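Local structure of cAMP factor (Mobiluncus curtisii, 6JLC) at residues A35-T47 / G104-N116. The protein is a CAMP factor, a secreted bacterial toxin thought to act as a pore-forming factor that promotes haemolysis in the co-haemolytic reaction. Residues are numbered along the deposited sequence; the frame is centred on the assembly and turned at random.
Sequences ADWSKEFDKLFAT and GFSVTRAIMRVAN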
ATOM      1  N   ALA A  35      -4.029  -3.361   6.192  1.00 40.55           N
ATOM      2  CA  ALA A  35      -4.788  -2.186   5.779  1.00 38.43           C
ATOM      3  C   ALA A  35      -6.224  -2.558   5.444  1.00 37.34           C
ATOM      4  O   ALA A  35      -6.506  -3.646   4.940  1.00 39.48           O
ATOM      5  CB  ALA A  35      -4.125  -1.507   4.586  1.00 34.74           C
ATOM      6  N   ASP A  36      -7.143  -1.636   5.747  1.00 38.64           N
ATOM      7  CA  ASP A  36      -8.552  -1.860   5.439  1.00 43.99           C
ATOM      8  C   ASP A  36      -8.777  -2.048   3.939  1.00 45.17           C
ATOM      9  O   ASP A  36      -9.650  -2.823   3.529  1.00 43.42           O
ATOM     10  CB  ASP A  36      -9.385  -0.688   5.973  1.00 44.60           C
ATOM     11  CG  ASP A  36      -9.290  -0.543   7.489  1.00 52.65           C
ATOM     12  OD1 ASP A  36     -10.039  -1.252   8.196  1.00 52.01           O
ATOM     13  OD2 ASP A  36      -8.459   0.263   7.973  1.00 49.92           O
ATOM     14  N   TRP A  37      -7.985  -1.367   3.106  1.00 39.89           N
ATOM     15  CA  TRP A  37      -8.164  -1.456   1.661  1.00 38.35           C
ATOM     16  C   TRP A  37      -7.733  -2.801   1.074  1.00 42.07           C
ATOM     17  O   TRP A  37      -8.104  -3.106  -0.065  1.00 43.85           O
ATOM     18  CB  TRP A  37      -7.403  -0.318   0.972  1.00 37.53           C
ATOM     19  CG  TRP A  37      -5.929  -0.253   1.285  1.00 47.78           C
ATOM     20  CD1 TRP A  37      -4.982  -1.208   1.013  1.00 46.90           C
ATOM     21  CD2 TRP A  37      -5.230   0.833   1.919  1.00 53.33           C
ATOM     22  NE1 TRP A  37      -3.744  -0.783   1.443  1.00 50.02           N
ATOM     23  CE2 TRP A  37      -3.867   0.464   1.999  1.00 51.30           C
ATOM     24  CE3 TRP A  37      -5.624   2.079   2.431  1.00 60.01           C
ATOM     25  CZ2 TRP A  37      -2.897   1.294   2.578  1.00 54.41           C
ATOM     26  CZ3 TRP A  37      -4.655   2.907   2.997  1.00 57.32           C
ATOM     27  CH2 TRP A  37      -3.309   2.510   3.062  1.00 55.83           C
ATOM     28  N   SER A  38      -6.975  -3.617   1.808  1.00 38.89           N
ATOM     29  CA  SER A  38      -6.374  -4.817   1.233  1.00 37.09           C
ATOM     30  C   SER A  38      -7.220  -6.071   1.429  1.00 38.02           C
ATOM     31  O   SER A  38      -6.767  -7.171   1.075  1.00 32.56           O
ATOM     32  CB  SER A  38      -4.973  -5.035   1.820  1.00 40.70           C
ATOM     33  OG  SER A  38      -5.047  -5.267   3.211  1.00 50.15           O
ATOM     34  N   LYS A  39      -8.439  -5.932   1.960  1.00 38.23           N
ATOM     35  CA  LYS A  39      -9.270  -7.098   2.258  1.00 42.02           C
ATOM     36  C   LYS A  39      -9.406  -8.036   1.058  1.00 38.41           C
ATOM     37  O   LYS A  39      -9.294  -9.257   1.204  1.00 38.14           O
ATOM     38  CB  LYS A  39     -10.645  -6.638   2.743  1.00 42.31           C
ATOM     39  CG  LYS A  39     -11.538  -7.759   3.254  1.00 52.23           C
ATOM     40  CD  LYS A  39     -12.905  -7.221   3.653  1.00 54.69           C
ATOM     41  CE  LYS A  39     -13.823  -8.332   4.137  1.00 61.12           C
ATOM     42  NZ  LYS A  39     -15.153  -7.803   4.560  1.00 64.70           N
ATOM     43  N   GLU A  40      -9.618  -7.490  -0.140  1.00 35.19           N
ATOM     44  CA  GLU A  40      -9.888  -8.305  -1.321  1.00 33.01           C
ATOM     45  C   GLU A  40      -8.780  -8.212  -2.375  1.00 32.42           C
ATOM     46  O   GLU A  40      -9.040  -8.352  -3.575  1.00 30.58           O
ATOM     47  CB  GLU A  40     -11.236  -7.914  -1.926  1.00 36.27           C
ATOM     48  CG  GLU A  40     -12.444  -8.128  -0.990  1.00 37.54           C
ATOM     49  CD  GLU A  40     -12.776  -9.602  -0.769  1.00 47.72           C
ATOM     50  OE1 GLU A  40     -12.412 -10.438  -1.626  1.00 44.05           O
ATOM     51  OE2 GLU A  40     -13.410  -9.922   0.264  1.00 51.47           O
ATOM     52  N   PHE A  41      -7.532  -8.004  -1.953  1.00 33.17           N
ATOM     53  CA  PHE A  41      -6.455  -7.882  -2.935  1.00 31.74           C
ATOM     54  C   PHE A  41      -6.272  -9.171  -3.737  1.00 29.04           C
ATOM     55  O   PHE A  41      -5.916  -9.118  -4.918  1.00 28.26           O
ATOM     56  CB  PHE A  41      -5.141  -7.477  -2.253  1.00 35.29           C
ATOM     57  CG  PHE A  41      -4.933  -5.968  -2.139  1.00 36.80           C
ATOM     58  CD1 PHE A  41      -5.995  -5.081  -2.266  1.00 31.51           C
ATOM     59  CD2 PHE A  41      -3.661  -5.442  -1.903  1.00 36.77           C
ATOM     60  CE1 PHE A  41      -5.801  -3.696  -2.161  1.00 31.08           C
ATOM     61  CE2 PHE A  41      -3.461  -4.060  -1.793  1.00 34.23           C
ATOM     62  CZ  PHE A  41      -4.529  -3.188  -1.924  1.00 33.59           C
ATOM     63  N   ASP A  42      -6.539 -10.333  -3.130  1.00 35.03           N
ATOM     64  CA  ASP A  42      -6.414 -11.604  -3.855  1.00 38.63           C
ATOM     65  C   ASP A  42      -7.351 -11.657  -5.059  1.00 35.82           C
ATOM     66  O   ASP A  42      -6.946 -12.031  -6.168  1.00 32.41           O
ATOM     67  CB  ASP A  42      -6.701 -12.776  -2.912  1.00 45.54           C
ATOM     68  CG  ASP A  42      -5.557 -13.054  -1.956  1.00 62.13           C
ATOM     69  OD1 ASP A  42      -4.406 -12.693  -2.284  1.00 64.96           O
ATOM     70  OD2 ASP A  42      -5.814 -13.642  -0.882  1.00 66.82           O
ATOM     71  N   LYS A  43      -8.617 -11.299  -4.849  1.00 31.64           N
ATOM     72  CA  LYS A  43      -9.571 -11.231  -5.950  1.00 31.43           C
ATOM     73  C   LYS A  43      -9.125 -10.224  -7.010  1.00 27.99           C
ATOM     74  O   LYS A  43      -9.237 -10.485  -8.214  1.00 31.93           O
ATOM     75  CB  LYS A  43     -10.945 -10.862  -5.396  1.00 30.26           C
ATOM     76  CG  LYS A  43     -11.976 -10.521  -6.443  1.00 33.43           C
ATOM     77  CD  LYS A  43     -13.340 -10.366  -5.809  1.00 42.43           C
ATOM     78  CE  LYS A  43     -13.882 -11.706  -5.369  1.00 51.45           C
ATOM     79  NZ  LYS A  43     -15.340 -11.767  -5.609  1.00 62.46           N
ATOM     80  N   LEU A  44      -8.621  -9.068  -6.576  1.00 25.39           N
ATOM     81  CA  LEU A  44      -8.156  -8.045  -7.513  1.00 26.71           C
ATOM     82  C   LEU A  44      -7.041  -8.574  -8.410  1.00 30.30           C
ATOM     83  O   LEU A  44      -7.058  -8.367  -9.633  1.00 26.69           O
ATOM     84  CB  LEU A  44      -7.677  -6.820  -6.733  1.00 26.79           C
ATOM     85  CG  LEU A  44      -7.132  -5.659  -7.567  1.00 29.56           C
ATOM     86  CD1 LEU A  44      -8.113  -5.244  -8.666  1.00 27.76           C
ATOM     87  CD2 LEU A  44      -6.789  -4.469  -6.654  1.00 34.53           C
ATOM     88  N   PHE A  45      -6.043  -9.237  -7.814  1.00 27.21           N
ATOM     89  CA  PHE A  45      -4.908  -9.716  -8.603  1.00 28.06           C
ATOM     90  C   PHE A  45      -5.332 -10.817  -9.569  1.00 27.28           C
ATOM     91  O   PHE A  45      -4.850 -10.876 -10.708  1.00 29.37           O
ATOM     92  CB  PHE A  45      -3.782 -10.209  -7.682  1.00 34.80           C
ATOM     93  CG  PHE A  45      -3.192  -9.128  -6.786  1.00 42.31           C
ATOM     94  CD1 PHE A  45      -3.070  -7.816  -7.230  1.00 41.23           C
ATOM     95  CD2 PHE A  45      -2.744  -9.437  -5.506  1.00 42.83           C
ATOM     96  CE1 PHE A  45      -2.527  -6.826  -6.406  1.00 38.38           C
ATOM     97  CE2 PHE A  45      -2.196  -8.463  -4.683  1.00 32.48           C
ATOM     98  CZ  PHE A  45      -2.084  -7.155  -5.129  1.00 33.98           C
ATOM     99  N   ALA A  46      -6.232 -11.700  -9.132  1.00 28.24           N
ATOM    100  CA  ALA A  46      -6.732 -12.731 -10.031  1.00 24.50           C
ATOM    101  C   ALA A  46      -7.501 -12.113 -11.192  1.00 27.19           C
ATOM    102  O   ALA A  46      -7.375 -12.563 -12.336  1.00 25.74           O
ATOM    103  CB  ALA A  46      -7.618 -13.718  -9.260  1.00 29.84           C
ATOM    104  N   THR A  47      -8.313 -11.085 -10.915  1.00 26.31           N
ATOM    105  CA  THR A  47      -9.038 -10.406 -11.983  1.00 25.93           C
ATOM    106  C   THR A  47      -8.073  -9.728 -12.945  1.00 25.31           C
ATOM    107  O   THR A  47      -8.281  -9.740 -14.164  1.00 24.85           O
ATOM    108  CB  THR A  47     -10.008  -9.381 -11.389  1.00 27.00           C
ATOM    109  OG1 THR A  47     -10.934 -10.053 -10.537  1.00 27.21           O
ATOM    110  CG2 THR A  47     -10.787  -8.672 -12.480  1.00 29.52           C
ATOM    111  N   GLY A 104     -11.281   2.431   2.422  1.00 25.81           N
ATOM    112  CA  GLY A 104     -11.154   0.990   2.249  1.00 26.76           C
ATOM    113  C   GLY A 104     -12.423   0.365   1.718  1.00 27.15           C
ATOM    114  O   GLY A 104     -12.387  -0.545   0.874  1.00 25.13           O
ATOM    115  N   PHE A 105     -13.573   0.833   2.190  1.00 26.50           N
ATOM    116  CA  PHE A 105     -14.848   0.334   1.698  1.00 23.70           C
ATOM    117  C   PHE A 105     -15.020   0.648   0.217  1.00 25.35           C
ATOM    118  O   PHE A 105     -15.447  -0.207  -0.565  1.00 25.69           O
ATOM    119  CB  PHE A 105     -15.973   0.953   2.507  1.00 20.96           C
ATOM    120  CG  PHE A 105     -17.323   0.333   2.250  1.00 26.93           C
ATOM    121  CD1 PHE A 105     -17.511  -1.038   2.376  1.00 36.83           C
ATOM    122  CD2 PHE A 105     -18.391   1.125   1.879  1.00 28.14           C
ATOM    123  CE1 PHE A 105     -18.757  -1.611   2.154  1.00 38.61           C
ATOM    124  CE2 PHE A 105     -19.649   0.555   1.657  1.00 33.35           C
ATOM    125  CZ  PHE A 105     -19.825  -0.808   1.801  1.00 30.79           C
ATOM    126  N   SER A 106     -14.679   1.876  -0.178  1.00 23.45           N
ATOM    127  CA  SER A 106     -14.742   2.250  -1.586  1.00 26.37           C
ATOM    128  C   SER A 106     -13.820   1.371  -2.434  1.00 27.48           C
ATOM    129  O   SER A 106     -14.210   0.912  -3.514  1.00 23.83           O
ATOM    130  CB  SER A 106     -14.389   3.736  -1.732  1.00 30.19           C
ATOM    131  OG  SER A 106     -14.331   4.132  -3.088  1.00 31.03           O
ATOM    132  N   VAL A 107     -12.598   1.101  -1.952  1.00 20.77           N
ATOM    133  CA  VAL A 107     -11.708   0.202  -2.681  1.00 20.39           C
ATOM    134  C   VAL A 107     -12.301  -1.201  -2.766  1.00 22.69           C
ATOM    135  O   VAL A 107     -12.282  -1.838  -3.825  1.00 25.31           O
ATOM    136  CB  VAL A 107     -10.307   0.179  -2.036  1.00 21.23           C
ATOM    137  CG1 VAL A 107      -9.465  -0.963  -2.634  1.00 23.92           C
ATOM    138  CG2 VAL A 107      -9.616   1.528  -2.236  1.00 22.98           C
ATOM    139  N   THR A 108     -12.819  -1.714  -1.644  1.00 23.16           N
ATOM    140  CA  THR A 108     -13.363  -3.071  -1.643  1.00 28.10           C
ATOM    141  C   THR A 108     -14.532  -3.192  -2.620  1.00 26.30           C
ATOM    142  O   THR A 108     -14.607  -4.150  -3.398  1.00 24.72           O
ATOM    143  CB  THR A 108     -13.799  -3.473  -0.227  1.00 26.25           C
ATOM    144  OG1 THR A 108     -12.647  -3.521   0.632  1.00 26.67           O
ATOM    145  CG2 THR A 108     -14.480  -4.839  -0.237  1.00 24.94           C
ATOM    146  N   ARG A 109     -15.454  -2.221  -2.590  1.00 25.33           N
ATOM    147  CA  ARG A 109     -16.581  -2.245  -3.521  1.00 24.44           C
ATOM    148  C   ARG A 109     -16.099  -2.220  -4.962  1.00 27.12           C
ATOM    149  O   ARG A 109     -16.653  -2.916  -5.815  1.00 25.29           O
ATOM    150  CB  ARG A 109     -17.517  -1.059  -3.268  1.00 25.17           C
ATOM    151  CG  ARG A 109     -18.326  -1.156  -1.981  1.00 25.81           C
ATOM    152  CD  ARG A 109     -19.387  -0.044  -1.932  1.00 32.76           C
ATOM    153  NE  ARG A 109     -20.332  -0.135  -3.045  1.00 35.54           N
ATOM    154  CZ  ARG A 109     -20.631   0.866  -3.874  1.00 37.46           C
ATOM    155  NH1 ARG A 109     -20.058   2.057  -3.735  1.00 40.55           N
ATOM    156  NH2 ARG A 109     -21.511   0.671  -4.848  1.00 38.15           N
ATOM    157  N   ALA A 110     -15.069  -1.409  -5.248  1.00 22.74           N
ATOM    158  CA  ALA A 110     -14.516  -1.338  -6.602  1.00 21.51           C
ATOM    159  C   ALA A 110     -13.924  -2.677  -7.028  1.00 24.30           C
ATOM    160  O   ALA A 110     -14.089  -3.102  -8.180  1.00 22.93           O
ATOM    161  CB  ALA A 110     -13.450  -0.241  -6.690  1.00 21.46           C
ATOM    162  N   ILE A 111     -13.229  -3.360  -6.110  1.00 21.47           N
ATOM    163  CA  ILE A 111     -12.664  -4.673  -6.442  1.00 22.89           C
ATOM    164  C   ILE A 111     -13.776  -5.682  -6.694  1.00 24.80           C
ATOM    165  O   ILE A 111     -13.700  -6.506  -7.619  1.00 23.97           O
ATOM    166  CB  ILE A 111     -11.726  -5.164  -5.324  1.00 25.00           C
ATOM    167  CG1 ILE A 111     -10.467  -4.292  -5.252  1.00 23.98           C
ATOM    168  CG2 ILE A 111     -11.332  -6.630  -5.569  1.00 25.37           C
ATOM    169  CD1 ILE A 111      -9.656  -4.514  -3.981  1.00 22.88           C
ATOM    170  N   MET A 112     -14.797  -5.683  -5.835  1.00 25.18           N
ATOM    171  CA  MET A 112     -15.909  -6.607  -6.047  1.00 25.29           C
ATOM    172  C   MET A 112     -16.563  -6.365  -7.404  1.00 27.52           C
ATOM    173  O   MET A 112     -16.894  -7.318  -8.121  1.00 27.19           O
ATOM    174  CB  MET A 112     -16.939  -6.482  -4.917  1.00 27.91           C
ATOM    175  CG  MET A 112     -16.394  -6.798  -3.526  1.00 29.99           C
ATOM    176  SD  MET A 112     -15.692  -8.464  -3.428  1.00 39.12           S
ATOM    177  CE  MET A 112     -17.159  -9.467  -3.674  1.00 44.67           C
ATOM    178  N   ARG A 113     -16.725  -5.096  -7.789  1.00 23.30           N
ATOM    179  CA  ARG A 113     -17.345  -4.793  -9.079  1.00 25.69           C
ATOM    180  C   ARG A 113     -16.447  -5.206 -10.240  1.00 26.96           C
ATOM    181  O   ARG A 113     -16.914  -5.807 -11.212  1.00 25.14           O
ATOM    182  CB  ARG A 113     -17.688  -3.303  -9.173  1.00 26.86           C
ATOM    183  CG  ARG A 113     -18.650  -2.947 -10.315  1.00 30.89           C
ATOM    184  CD  ARG A 113     -19.991  -3.651 -10.149  1.00 27.96           C
ATOM    185  NE  ARG A 113     -20.794  -2.989  -9.115  1.00 31.50           N
ATOM    186  CZ  ARG A 113     -21.964  -3.431  -8.649  1.00 38.59           C
ATOM    187  NH1 ARG A 113     -22.505  -4.555  -9.115  1.00 32.23           N
ATOM    188  NH2 ARG A 113     -22.598  -2.739  -7.698  1.00 38.73           N
ATOM    189  N   VAL A 114     -15.149  -4.881 -10.176  1.00 24.25           N
ATOM    190  CA  VAL A 114     -14.308  -5.183 -11.333  1.00 24.81           C
ATOM    191  C   VAL A 114     -14.182  -6.692 -11.555  1.00 26.22           C
ATOM    192  O   VAL A 114     -13.941  -7.136 -12.687  1.00 25.47           O
ATOM    193  CB  VAL A 114     -12.938  -4.486 -11.191  1.00 25.25           C
ATOM    194  CG1 VAL A 114     -12.009  -5.279 -10.296  1.00 23.33           C
ATOM    195  CG2 VAL A 114     -12.307  -4.242 -12.575  1.00 26.29           C
ATOM    196  N   ALA A 115     -14.375  -7.498 -10.511  1.00 21.43           N
ATOM    197  CA  ALA A 115     -14.341  -8.949 -10.635  1.00 25.49           C
ATOM    198  C   ALA A 115     -15.697  -9.548 -10.986  1.00 29.06           C
ATOM    199  O   ALA A 115     -15.777 -10.754 -11.253  1.00 28.68           O
ATOM    200  CB  ALA A 115     -13.849  -9.579  -9.333  1.00 25.01           C
ATOM    201  N   ASN A 116     -16.749  -8.739 -11.003  1.00 26.59           N
ATOM    202  CA  ASN A 116     -18.118  -9.238 -11.115  1.00 22.56           C
ATOM    203  C   ASN A 116     -18.428  -9.549 -12.580  1.00 26.13           C
ATOM    204  O   ASN A 116     -18.322  -8.665 -13.437  1.00 25.28           O
ATOM    205  CB  ASN A 116     -19.075  -8.184 -10.545  1.00 24.89           C
ATOM    206  CG  ASN A 116     -20.484  -8.714 -10.324  1.00 29.73           C
ATOM    207  OD1 ASN A 116     -21.057  -9.361 -11.201  1.00 26.68           O
ATOM    208  ND2 ASN A 116     -21.054  -8.428  -9.151  1.00 34.25           N
TER
HETATM  209  O   HOH W   1     -10.280  -4.550  -0.388  1.00 36.03           O
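In the all-helical bundle of this CAMP factor domain, the turn leading into helix 41-59 and that helix's first turns pack against the C-terminal half of helix 97-114. The axes of 41-47 and 104-114 run in broadly the same N-to-C direction, 38° apart. Ile111 points toward the start of helix 41-59. Its CG2, anti to the backbone N, rests 3.5 Å from Glu40 O, a carbonyl that accepts the helical bond from Leu44 N, while CG1 and CD1 meet Leu44 CB and CD2, the two side chains crossing at about a right angle. CD1 also reaches the edge of the Phe41 ring, near its plane, 4.1 Å from CD1 of Phe41. Upstream, with no side chain on Gly104 to hold the backbones apart, its CA lies 3.9 Å from Trp37 CA. Just beyond, a water joins the segments: it donates to Trp37 O and to Thr108 OG1 (2.8 Å) and accepts from Glu40 N, the N-cap residue. Thr108 OG1 commits its proton to Gly104 O, from 38° above the carbonyl plane, leaving the oxygen to accept from the water. Toward the exposed side, the bend at chi2 (-58°) sets the sulfur of Met112 against Lys43 CD, and chi3 turns CE to within 3.5 Å of Lys43 NZ. Lys43 CG packs 3.6 Å from Ala115 CB. At the far end Thr47 OG1 is held by Lys43 O and touches Ala115 CB, and Thr47 CG2 lies 3.5 Å from Val114 O, which accepts a hydrogen bond from Arg74 NH1. Inward, helix 68-91 adjoins this layer through Ile81 on Leu44 and Leu77 on Val114, helix 8-31 meets Phe41 and Leu44, and helix 121-139 packs on Val107 through Leu131.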